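Local coordinates for protein putative phosphatase (Bacteroides thetaiotaomicron, PDB 3KYA) that is of unknown function but may be a phosphatase, binds zinc ions and joins an IPT/TIG domain to a six-bladed beta-propeller, at residues V107-G112 against G465-T470; R336-E341 against T348-V353; A441-V446 against V460-G465. All coordinates share one frame; numbering follows the deposited sequence. Where two conformers were deposited one is given.

Contact 1: residues V107-G112 against G465-T470; sequences VGTLCG and GHTIRT. With EDO (1,2-ethanediol), chain J.
G108 and T109 run antiparallel to R469 and T470, the axes of strands 107-110 and 467-470 making 140° between their directions. This pairing joins the ends of a six-bladed beta-propeller: a strand from the beginning of the propeller lies in one sheet with the last strand of the chain and so shuts the ring. G108 and T470 are a hydrogen-bonded pair, with G108 N 2.8 Å from T470 O and a second bond returning from T470 N to G108 O. Just beyond T109 a classic beta bulge shifts the register by one, because L110 and C111 both face I468. I468 O takes L110 N at 2.8 Å and, more weakly, C111 N, while I468 N gives to C111 O at 3.0 Å.

On the side of the sheet where I468 and C111 project, C111 SG rests on I468 CG1 at 3.9 Å. L110 and I468 lie side by side and point the same way, L110 CD2 against I468 CG2, and I167 of strand 161-168 touches both. T470 OG1 sits between its own backbone N and carbonyl carbon (chi1 56°), which puts it 3.5 Å from G108 CA.

R469 occupies the other side with T109. Its chain bends twice, and NE reaches G108 O at 3.3 Å from above the carbonyl plane, on the face opposite to T470 N, so two donors grip that oxygen. The guanidinium also forms a salt bridge with D434, which takes a hydrogen bond with T109 OG1 as well. Beyond NE, R469 NH2 comes within 3.4 Å of V107 CG1.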
loop_
_atom_site.group_PDB
_atom_site.type_symbol
_atom_site.label_atom_id
_atom_site.label_comp_id
_atom_site.label_asym_id
_atom_site.label_seq_id
_atom_site.Cartn_x
_atom_site.Cartn_y
_atom_site.Cartn_z
ATOM N N VAL A 107 3.280 -5.918 -19.814
ATOM C CA VAL A 107 2.164 -6.367 -20.647
ATOM C C VAL A 107 2.723 -6.669 -22.044
ATOM O O VAL A 107 3.584 -5.949 -22.536
ATOM C CB VAL A 107 1.040 -5.329 -20.730
ATOM C CG1 VAL A 107 -0.126 -5.844 -21.594
ATOM C CG2 VAL A 107 0.539 -4.970 -19.323
ATOM N N GLY A 108 2.252 -7.755 -22.642
ATOM C CA GLY A 108 2.638 -8.161 -24.004
ATOM C C GLY A 108 1.403 -8.523 -24.805
ATOM O O GLY A 108 0.292 -8.531 -24.262
ATOM N N THR A 109 1.588 -8.832 -26.086
ATOM C CA THR A 109 0.476 -9.240 -26.947
ATOM C C THR A 109 0.811 -10.611 -27.517
ATOM O O THR A 109 1.796 -10.756 -28.240
ATOM C CB THR A 109 0.203 -8.214 -28.059
ATOM O OG1 THR A 109 -0.085 -6.932 -27.466
ATOM C CG2 THR A 109 -1.000 -8.649 -28.949
ATOM N N LEU A 110 0.005 -11.615 -27.165
ATOM C CA LEU A 110 0.238 -13.001 -27.610
ATOM C C LEU A 110 -0.231 -13.250 -29.045
ATOM O O LEU A 110 0.518 -13.771 -29.881
ATOM C CB LEU A 110 -0.520 -13.969 -26.689
ATOM C CG LEU A 110 -0.376 -15.462 -26.989
ATOM C CD1 LEU A 110 1.047 -15.936 -26.632
ATOM C CD2 LEU A 110 -1.457 -16.275 -26.289
ATOM N N CYS A 111 -1.492 -12.939 -29.318
ATOM C CA CYS A 111 -2.057 -13.187 -30.647
ATOM C C CYS A 111 -3.284 -12.345 -30.868
ATOM O O CYS A 111 -3.830 -11.773 -29.918
ATOM C CB CYS A 111 -2.391 -14.666 -30.829
ATOM S SG CYS A 111 -3.566 -15.320 -29.640
ATOM N N GLY A 112 -3.722 -12.281 -32.123
ATOM C CA GLY A 112 -4.839 -11.429 -32.501
ATOM C C GLY A 112 -4.318 -10.069 -32.932
ATOM O O GLY A 112 -3.182 -9.693 -32.617
ATOM N N GLY A 465 -9.807 -4.743 -28.164
ATOM C CA GLY A 465 -8.539 -4.768 -28.892
ATOM C C GLY A 465 -8.477 -5.984 -29.828
ATOM O O GLY A 465 -7.667 -6.034 -30.773
ATOM N N HIS A 466 -9.360 -6.959 -29.578
ATOM C CA HIS A 466 -9.440 -8.220 -30.338
ATOM C C HIS A 466 -8.144 -9.037 -30.229
ATOM O O HIS A 466 -7.695 -9.694 -31.197
ATOM C CB HIS A 466 -9.801 -7.996 -31.808
ATOM C CG HIS A 466 -11.002 -7.115 -32.014
ATOM N ND1 HIS A 466 -11.997 -6.974 -31.069
ATOM C CD2 HIS A 466 -11.409 -6.405 -33.097
ATOM C CE1 HIS A 466 -12.927 -6.155 -31.533
ATOM N NE2 HIS A 466 -12.599 -5.804 -32.765
ATOM N N THR A 467 -7.580 -9.023 -29.026
ATOM C CA THR A 467 -6.316 -9.685 -28.737
ATOM C C THR A 467 -6.302 -10.461 -27.420
ATOM O O THR A 467 -7.133 -10.237 -26.506
ATOM C CB THR A 467 -5.178 -8.642 -28.605
ATOM O OG1 THR A 467 -5.587 -7.597 -27.706
ATOM C CG2 THR A 467 -4.835 -8.008 -29.954
ATOM N N ILE A 468 -5.359 -11.394 -27.354
ATOM C CA ILE A 468 -5.012 -12.058 -26.116
ATOM C C ILE A 468 -3.699 -11.392 -25.711
ATOM O O ILE A 468 -2.737 -11.377 -26.499
ATOM C CB ILE A 468 -4.804 -13.566 -26.254
ATOM C CG1 ILE A 468 -6.065 -14.268 -26.782
ATOM C CG2 ILE A 468 -4.382 -14.143 -24.919
ATOM C CD1 ILE A 468 -7.332 -14.089 -25.918
ATOM N N ARG A 469 -3.679 -10.812 -24.508
ATOM C CA ARG A 469 -2.524 -10.121 -23.953
ATOM C C ARG A 469 -1.903 -10.987 -22.861
ATOM O O ARG A 469 -2.541 -11.911 -22.351
ATOM C CB ARG A 469 -2.919 -8.778 -23.339
ATOM C CG ARG A 469 -3.768 -7.879 -24.205
ATOM C CD ARG A 469 -3.025 -7.311 -25.377
ATOM N NE ARG A 469 -2.011 -6.327 -25.003
ATOM C CZ ARG A 469 -2.252 -5.048 -24.722
ATOM N NH1 ARG A 469 -3.492 -4.560 -24.728
ATOM N NH2 ARG A 469 -1.234 -4.242 -24.430
ATOM N N THR A 470 -0.649 -10.707 -22.537
ATOM C CA THR A 470 0.036 -11.399 -21.467
ATOM C C THR A 470 0.529 -10.389 -20.445
ATOM O O THR A 470 0.754 -9.231 -20.783
ATOM C CB THR A 470 1.271 -12.191 -21.967
ATOM O OG1 THR A 470 2.171 -11.314 -22.653
ATOM C CG2 THR A 470 0.849 -13.320 -22.901
HETATM C C1 EDO J . 1.602 -11.744 -32.886
HETATM O O1 EDO J . 2.825 -11.772 -32.138
HETATM C C2 EDO J . 0.654 -10.705 -32.286
HETATM O O2 EDO J . -0.247 -10.202 -33.285
#

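Contact 2: residues R336-E341 against T348-V353. With ZN (zinc ion), chain B; EDO (1,2-ethanediol), chain I.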
loop_
_atom_site.group_PDB
_atom_site.type_symbol
_atom_site.label_atom_id
_atom_site.label_comp_id
_atom_site.label_asym_id
_atom_site.label_seq_id
_atom_site.Cartn_x
_atom_site.Cartn_y
_atom_site.Cartn_z
ATOM N N ARG A 336 -19.177 -10.966 -1.084
ATOM C CA ARG A 336 -18.383 -12.038 -0.520
ATOM C C ARG A 336 -19.299 -13.001 0.208
ATOM O O ARG A 336 -20.218 -12.582 0.912
ATOM C CB ARG A 336 -17.332 -11.502 0.436
ATOM C CG ARG A 336 -16.354 -12.537 1.008
ATOM C CD ARG A 336 -15.362 -11.825 1.938
ATOM N NE ARG A 336 -14.285 -12.663 2.478
ATOM C CZ ARG A 336 -14.449 -13.583 3.422
ATOM N NH1 ARG A 336 -15.653 -13.833 3.904
ATOM N NH2 ARG A 336 -13.418 -14.278 3.871
ATOM N N SER A 337 -19.023 -14.291 0.046
ATOM C CA SER A 337 -19.785 -15.341 0.697
ATOM C C SER A 337 -18.859 -16.335 1.418
ATOM O O SER A 337 -17.910 -16.850 0.812
ATOM C CB SER A 337 -20.633 -16.049 -0.369
ATOM O OG SER A 337 -21.335 -17.157 0.141
ATOM N N ASP A 338 -19.125 -16.597 2.698
ATOM C CA ASP A 338 -18.368 -17.592 3.467
ATOM C C ASP A 338 -18.900 -19.010 3.197
ATOM O O ASP A 338 -20.084 -19.193 2.916
ATOM C CB ASP A 338 -18.417 -17.288 4.961
ATOM C CG ASP A 338 -17.581 -16.083 5.333
ATOM O OD1 ASP A 338 -16.338 -16.167 5.188
ATOM O OD2 ASP A 338 -18.153 -15.057 5.765
ATOM N N TYR A 339 -18.014 -20.000 3.271
ATOM C CA TYR A 339 -18.381 -21.400 3.021
ATOM C C TYR A 339 -18.478 -22.187 4.313
ATOM O O TYR A 339 -17.515 -22.266 5.060
ATOM C CB TYR A 339 -17.325 -22.039 2.132
ATOM C CG TYR A 339 -17.668 -23.418 1.591
ATOM C CD1 TYR A 339 -18.548 -23.557 0.521
ATOM C CD2 TYR A 339 -17.062 -24.567 2.107
ATOM C CE1 TYR A 339 -18.839 -24.828 -0.031
ATOM C CE2 TYR A 339 -17.347 -25.840 1.571
ATOM C CZ TYR A 339 -18.233 -25.953 0.504
ATOM O OH TYR A 339 -18.521 -27.188 -0.048
ATOM N N ASP A 340 -19.644 -22.768 4.578
ATOM C CA ASP A 340 -19.833 -23.607 5.762
ATOM C C ASP A 340 -19.256 -24.969 5.406
ATOM O O ASP A 340 -19.825 -25.690 4.586
ATOM C CB ASP A 340 -21.308 -23.718 6.153
ATOM C CG ASP A 340 -21.525 -24.561 7.399
ATOM O OD1 ASP A 340 -20.784 -25.550 7.593
ATOM O OD2 ASP A 340 -22.448 -24.255 8.199
ATOM N N GLU A 341 -18.133 -25.310 6.030
ATOM C CA GLU A 341 -17.418 -26.552 5.725
ATOM C C GLU A 341 -18.102 -27.841 6.176
ATOM O O GLU A 341 -17.761 -28.907 5.670
ATOM C CB GLU A 341 -15.990 -26.490 6.272
ATOM C CG GLU A 341 -15.162 -25.470 5.506
ATOM C CD GLU A 341 -13.670 -25.647 5.682
ATOM O OE1 GLU A 341 -13.194 -25.662 6.838
ATOM O OE2 GLU A 341 -12.976 -25.738 4.651
ATOM N N THR A 348 -25.470 -16.849 2.738
ATOM C CA THR A 348 -25.897 -15.554 2.233
ATOM C C THR A 348 -24.734 -14.563 2.157
ATOM O O THR A 348 -24.067 -14.310 3.156
ATOM C CB THR A 348 -27.028 -14.966 3.104
ATOM O OG1 THR A 348 -28.127 -15.883 3.112
ATOM C CG2 THR A 348 -27.486 -13.637 2.557
ATOM N N PRO A 349 -24.480 -14.013 0.959
ATOM C CA PRO A 349 -23.360 -13.085 0.787
ATOM C C PRO A 349 -23.645 -11.662 1.262
ATOM O O PRO A 349 -24.790 -11.305 1.556
ATOM C CB PRO A 349 -23.140 -13.088 -0.736
ATOM C CG PRO A 349 -24.514 -13.291 -1.283
ATOM C CD PRO A 349 -25.147 -14.300 -0.329
ATOM N N TYR A 350 -22.587 -10.864 1.330
ATOM C CA TYR A 350 -22.683 -9.467 1.730
ATOM C C TYR A 350 -21.812 -8.598 0.818
ATOM O O TYR A 350 -20.851 -9.079 0.212
ATOM C CB TYR A 350 -22.302 -9.295 3.211
ATOM C CG TYR A 350 -20.896 -9.757 3.610
ATOM C CD1 TYR A 350 -19.790 -8.932 3.422
ATOM C CD2 TYR A 350 -20.684 -11.001 4.208
ATOM C CE1 TYR A 350 -18.515 -9.334 3.803
ATOM C CE2 TYR A 350 -19.407 -11.409 4.601
ATOM C CZ TYR A 350 -18.331 -10.573 4.389
ATOM O OH TYR A 350 -17.065 -10.956 4.775
ATOM N N ASN A 351 -22.160 -7.316 0.732
ATOM C CA ASN A 351 -21.415 -6.382 -0.108
ATOM C C ASN A 351 -19.967 -6.285 0.378
ATOM O O ASN A 351 -19.708 -6.128 1.560
ATOM C CB ASN A 351 -22.101 -5.013 -0.162
ATOM C CG ASN A 351 -23.485 -5.081 -0.789
ATOM O OD1 ASN A 351 -24.027 -6.162 -1.005
ATOM N ND2 ASN A 351 -24.075 -3.917 -1.057
ATOM N N PHE A 352 -19.023 -6.423 -0.552
ATOM C CA PHE A 352 -17.587 -6.438 -0.227
ATOM C C PHE A 352 -16.809 -5.242 -0.794
ATOM O O PHE A 352 -16.284 -4.433 -0.022
ATOM C CB PHE A 352 -16.988 -7.794 -0.675
ATOM C CG PHE A 352 -15.504 -7.938 -0.389
ATOM C CD1 PHE A 352 -15.001 -7.741 0.893
ATOM C CD2 PHE A 352 -14.621 -8.300 -1.399
ATOM C CE1 PHE A 352 -13.634 -7.869 1.148
ATOM C CE2 PHE A 352 -13.256 -8.415 -1.148
ATOM C CZ PHE A 352 -12.767 -8.215 0.120
ATOM N N VAL A 353 -16.711 -5.126 -2.118
ATOM C CA VAL A 353 -16.009 -3.992 -2.739
ATOM C C VAL A 353 -16.807 -3.439 -3.912
ATOM O O VAL A 353 -17.492 -4.183 -4.607
ATOM C CB VAL A 353 -14.586 -4.350 -3.224
ATOM C CG1 VAL A 353 -13.656 -4.646 -2.037
ATOM C CG2 VAL A 353 -14.634 -5.526 -4.210
HETATM ZN ZN ZN B . -22.426 -25.315 9.950
HETATM C C1 EDO I . -15.181 -13.218 8.359
HETATM O O1 EDO I . -15.305 -14.630 8.178
HETATM C C2 EDO I . -15.544 -12.508 7.070
HETATM O O2 EDO I . -16.820 -12.936 6.591
HETATM O O HOH W 1 -21.380 -15.010 3.623
HETATM O O HOH W 2 -23.755 -24.135 11.013
#
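The outer beta hairpin of a propeller blade, strands 333-340 and 345-352, is joined here through R336 and Y350. They form an antiparallel hydrogen-bonded pair, with R336 N 2.8 Å from Y350 O and Y350 N 3.0 Å from R336 O. Past P349 the direct pairing is interrupted: a water accepts from D338 N and donates to T348 O, before D338 pairs with I347. Farther along, D340 OD2 binds a zinc ion at 2.0 Å, with a water also among the ligands.

R336 is fully extended from CG to NE and lies alongside Y350, the guanidinium and ring planes 26° apart. Its CD packs 3.4 Å from Y350 OH and also lies over one face of the F352 ring, near the rim; V353 CG1 covers the opposite face of that ring. With Y350 CG between its backbone N and carbonyl carbon (chi1 59°), one ring face is met by R336 O, 3.7 Å above the plane and toward the rim. R336 NH1 makes a salt bridge with D338 OD1 at 2.8 Å, coming from above the carboxylate plane. D338 OD2 accepts from ethanediol O2 at 2.6 Å, and the same ethanediol oxygen takes the hydrogen of Y350 OH.

Y68 of the second subunit also hydrogen-bonds D338 OD2 and meets Y350 edge-to-face, so this face of the hairpin lies in the dimer contact. The ethanediol, probably from the crystallisation liquor, bridges the subunits, as it is also hydrogen-bonded to T24 O of the second subunit. With R336 beside it and two hydroxyls on OD2, the D338 carboxylate is probably held in its charged form.

Contact 3: residues A441-V446 against V460-G465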
loop_
_atom_site.group_PDB
_atom_site.type_symbol
_atom_site.label_atom_id
_atom_site.label_comp_id
_atom_site.label_asym_id
_atom_site.label_seq_id
_atom_site.Cartn_x
_atom_site.Cartn_y
_atom_site.Cartn_z
ATOM N N ALA A 441 1.616 0.584 -20.524
ATOM C CA ALA A 441 0.630 -0.402 -20.994
ATOM C C ALA A 441 -0.840 0.068 -20.945
ATOM O O ALA A 441 -1.272 0.727 -19.981
ATOM C CB ALA A 441 0.777 -1.707 -20.207
ATOM N N ARG A 442 -1.587 -0.285 -21.994
ATOM C CA ARG A 442 -3.027 0.001 -22.066
ATOM C C ARG A 442 -3.778 -1.152 -22.690
ATOM O O ARG A 442 -3.208 -1.923 -23.458
ATOM C CB ARG A 442 -3.312 1.267 -22.868
ATOM C CG ARG A 442 -2.839 2.525 -22.175
ATOM C CD ARG A 442 -3.303 3.780 -22.878
ATOM N NE ARG A 442 -2.734 3.950 -24.205
ATOM C CZ ARG A 442 -2.971 5.000 -24.987
ATOM N NH1 ARG A 442 -3.809 5.954 -24.590
ATOM N NH2 ARG A 442 -2.390 5.100 -26.179
ATOM N N PHE A 443 -5.060 -1.242 -22.339
ATOM C CA PHE A 443 -5.981 -2.227 -22.883
ATOM C C PHE A 443 -7.201 -1.484 -23.409
ATOM O O PHE A 443 -7.332 -0.267 -23.199
ATOM C CB PHE A 443 -6.481 -3.190 -21.793
ATOM C CG PHE A 443 -5.395 -3.968 -21.060
ATOM C CD1 PHE A 443 -4.958 -5.201 -21.529
ATOM C CD2 PHE A 443 -4.880 -3.507 -19.846
ATOM C CE1 PHE A 443 -3.967 -5.926 -20.840
ATOM C CE2 PHE A 443 -3.929 -4.229 -19.151
ATOM C CZ PHE A 443 -3.461 -5.438 -19.650
ATOM N N ARG A 444 -8.070 -2.192 -24.133
ATOM C CA ARG A 444 -9.394 -1.665 -24.477
ATOM C C ARG A 444 -10.317 -2.489 -23.567
ATOM O O ARG A 444 -9.865 -2.934 -22.499
ATOM C CB ARG A 444 -9.697 -1.751 -25.977
ATOM C CG ARG A 444 -8.671 -0.980 -26.822
ATOM C CD ARG A 444 -9.064 -0.799 -28.262
ATOM N NE ARG A 444 -10.204 0.104 -28.380
ATOM C CZ ARG A 444 -10.605 0.680 -29.504
ATOM N NH1 ARG A 444 -9.967 0.458 -30.646
ATOM N NH2 ARG A 444 -11.653 1.485 -29.480
ATOM N N ASP A 445 -11.588 -2.687 -23.918
ATOM C CA ASP A 445 -12.488 -3.462 -23.032
ATOM C C ASP A 445 -11.915 -4.866 -22.729
ATOM O O ASP A 445 -11.667 -5.647 -23.648
ATOM C CB ASP A 445 -13.886 -3.611 -23.636
ATOM C CG ASP A 445 -14.532 -2.281 -23.997
ATOM O OD1 ASP A 445 -13.872 -1.431 -24.666
ATOM O OD2 ASP A 445 -15.726 -2.119 -23.647
ATOM N N VAL A 446 -11.739 -5.183 -21.449
ATOM C CA VAL A 446 -11.156 -6.464 -21.005
ATOM C C VAL A 446 -12.194 -7.321 -20.277
ATOM O O VAL A 446 -12.799 -6.879 -19.304
ATOM C CB VAL A 446 -9.887 -6.245 -20.126
ATOM C CG1 VAL A 446 -8.669 -5.959 -21.008
ATOM C CG2 VAL A 446 -10.111 -5.126 -19.084
ATOM N N VAL A 460 -4.843 -12.364 -20.686
ATOM C CA VAL A 460 -5.962 -11.456 -20.631
ATOM C C VAL A 460 -6.687 -11.425 -21.964
ATOM O O VAL A 460 -6.042 -11.316 -22.996
ATOM C CB VAL A 460 -5.463 -10.029 -20.368
ATOM C CG1 VAL A 460 -6.645 -9.070 -20.247
ATOM C CG2 VAL A 460 -4.556 -9.987 -19.115
ATOM N N HIS A 461 -8.017 -11.492 -21.950
ATOM C CA HIS A 461 -8.786 -11.354 -23.170
ATOM C C HIS A 461 -9.226 -9.904 -23.327
ATOM O O HIS A 461 -10.107 -9.425 -22.588
ATOM C CB HIS A 461 -9.987 -12.297 -23.198
ATOM C CG HIS A 461 -10.863 -12.107 -24.394
ATOM N ND1 HIS A 461 -12.242 -12.194 -24.335
ATOM C CD2 HIS A 461 -10.563 -11.744 -25.665
ATOM C CE1 HIS A 461 -12.742 -11.958 -25.535
ATOM N NE2 HIS A 461 -11.749 -11.663 -26.356
ATOM N N ASP A 462 -8.590 -9.212 -24.277
ATOM C CA ASP A 462 -8.865 -7.807 -24.573
ATOM C C ASP A 462 -9.896 -7.848 -25.717
ATOM O O ASP A 462 -9.564 -7.917 -26.900
ATOM C CB ASP A 462 -7.559 -7.109 -24.926
ATOM C CG ASP A 462 -7.681 -5.603 -25.033
ATOM O OD1 ASP A 462 -8.770 -5.096 -25.344
ATOM O OD2 ASP A 462 -6.641 -4.931 -24.850
ATOM N N GLN A 463 -11.156 -7.871 -25.296
ATOM C CA GLN A 463 -12.299 -8.010 -26.197
ATOM C C GLN A 463 -12.349 -6.994 -27.327
ATOM O O GLN A 463 -12.567 -7.380 -28.473
ATOM C CB GLN A 463 -13.613 -7.907 -25.412
ATOM C CG GLN A 463 -14.864 -8.114 -26.249
ATOM C CD GLN A 463 -16.088 -7.469 -25.622
ATOM O OE1 GLN A 463 -16.052 -7.036 -24.467
ATOM N NE2 GLN A 463 -17.173 -7.396 -26.378
ATOM N N VAL A 464 -12.170 -5.708 -27.016
ATOM C CA VAL A 464 -12.264 -4.662 -28.050
ATOM C C VAL A 464 -10.932 -4.439 -28.800
ATOM O O VAL A 464 -10.927 -4.068 -29.965
ATOM C CB VAL A 464 -12.953 -3.378 -27.480
ATOM C CG1 VAL A 464 -12.844 -2.196 -28.440
ATOM C CG2 VAL A 464 -14.440 -3.681 -27.183
ATOM N N GLY A 465 -9.807 -4.743 -28.164
ATOM C CA GLY A 465 -8.539 -4.768 -28.892
ATOM C C GLY A 465 -8.477 -5.984 -29.828
ATOM O O GLY A 465 -7.667 -6.034 -30.773
#
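D462 OD2 accepts R444 N at 3.2 Å across the contact and also forms a salt bridge with R469 NH1 on the neighbouring strand. The first of these bonds arrives on the syn side of the carboxylate, 24° out of its plane. D462 ends strand 457-462 of the ring-closing propeller blade, and its other oxygen organises the turn that follows: D462 OD1 takes G465 N at 3.0 Å, an Asx motif, from above the carboxylate plane. R444 N leans weakly on OD1 too, so the carboxylate ties the loop before strand 446-452 to the turn.

CG of D462 stands anti to the backbone N (chi1 -171°), on the side of the 441-446 loop; from there OD2 lies at the edge of the F443 ring, in its plane, 3.5 Å from F443 CB. Deeper in, V460 CG1 meets V446 CG1 at 3.8 Å and F443 CE1 at 4.2 Å, and V396 of strand 391-397 packs against both valines.

At the more open end V464 fits between two charged side chains. D445 lays its carboxylate beside V464 CG2 while D445 OD2 makes a salt bridge with R398, and V464 N makes a weak bond to D445 O. R444, which W430 also meets by a cation-pi contact, presents one guanidinium face to V464: CG1 sits 3.4 Å above that plane, toward the rim.

Overall arrangement
Contacts 1 and 3 are neighbours in the ring-closing blade, their centres about 8 Å apart, and they share G465. R469 N to V460 O (2.8 Å) and T467 O to D462 N (2.9 Å) probably join them by hydrogen bonds, and V107 CG2 packs on A441 CB. Along the chain, contacts 2 and 3 both fall within the long loop that contact 1 closes. Contact 2 stands apart on another blade, its centre about 34 Å from that of contact 1 and 29 Å from that of contact 3. It carries its own zinc at D340; near contact 1, the L110 side chain is about 9 Å from that of D168, a ligand of another zinc.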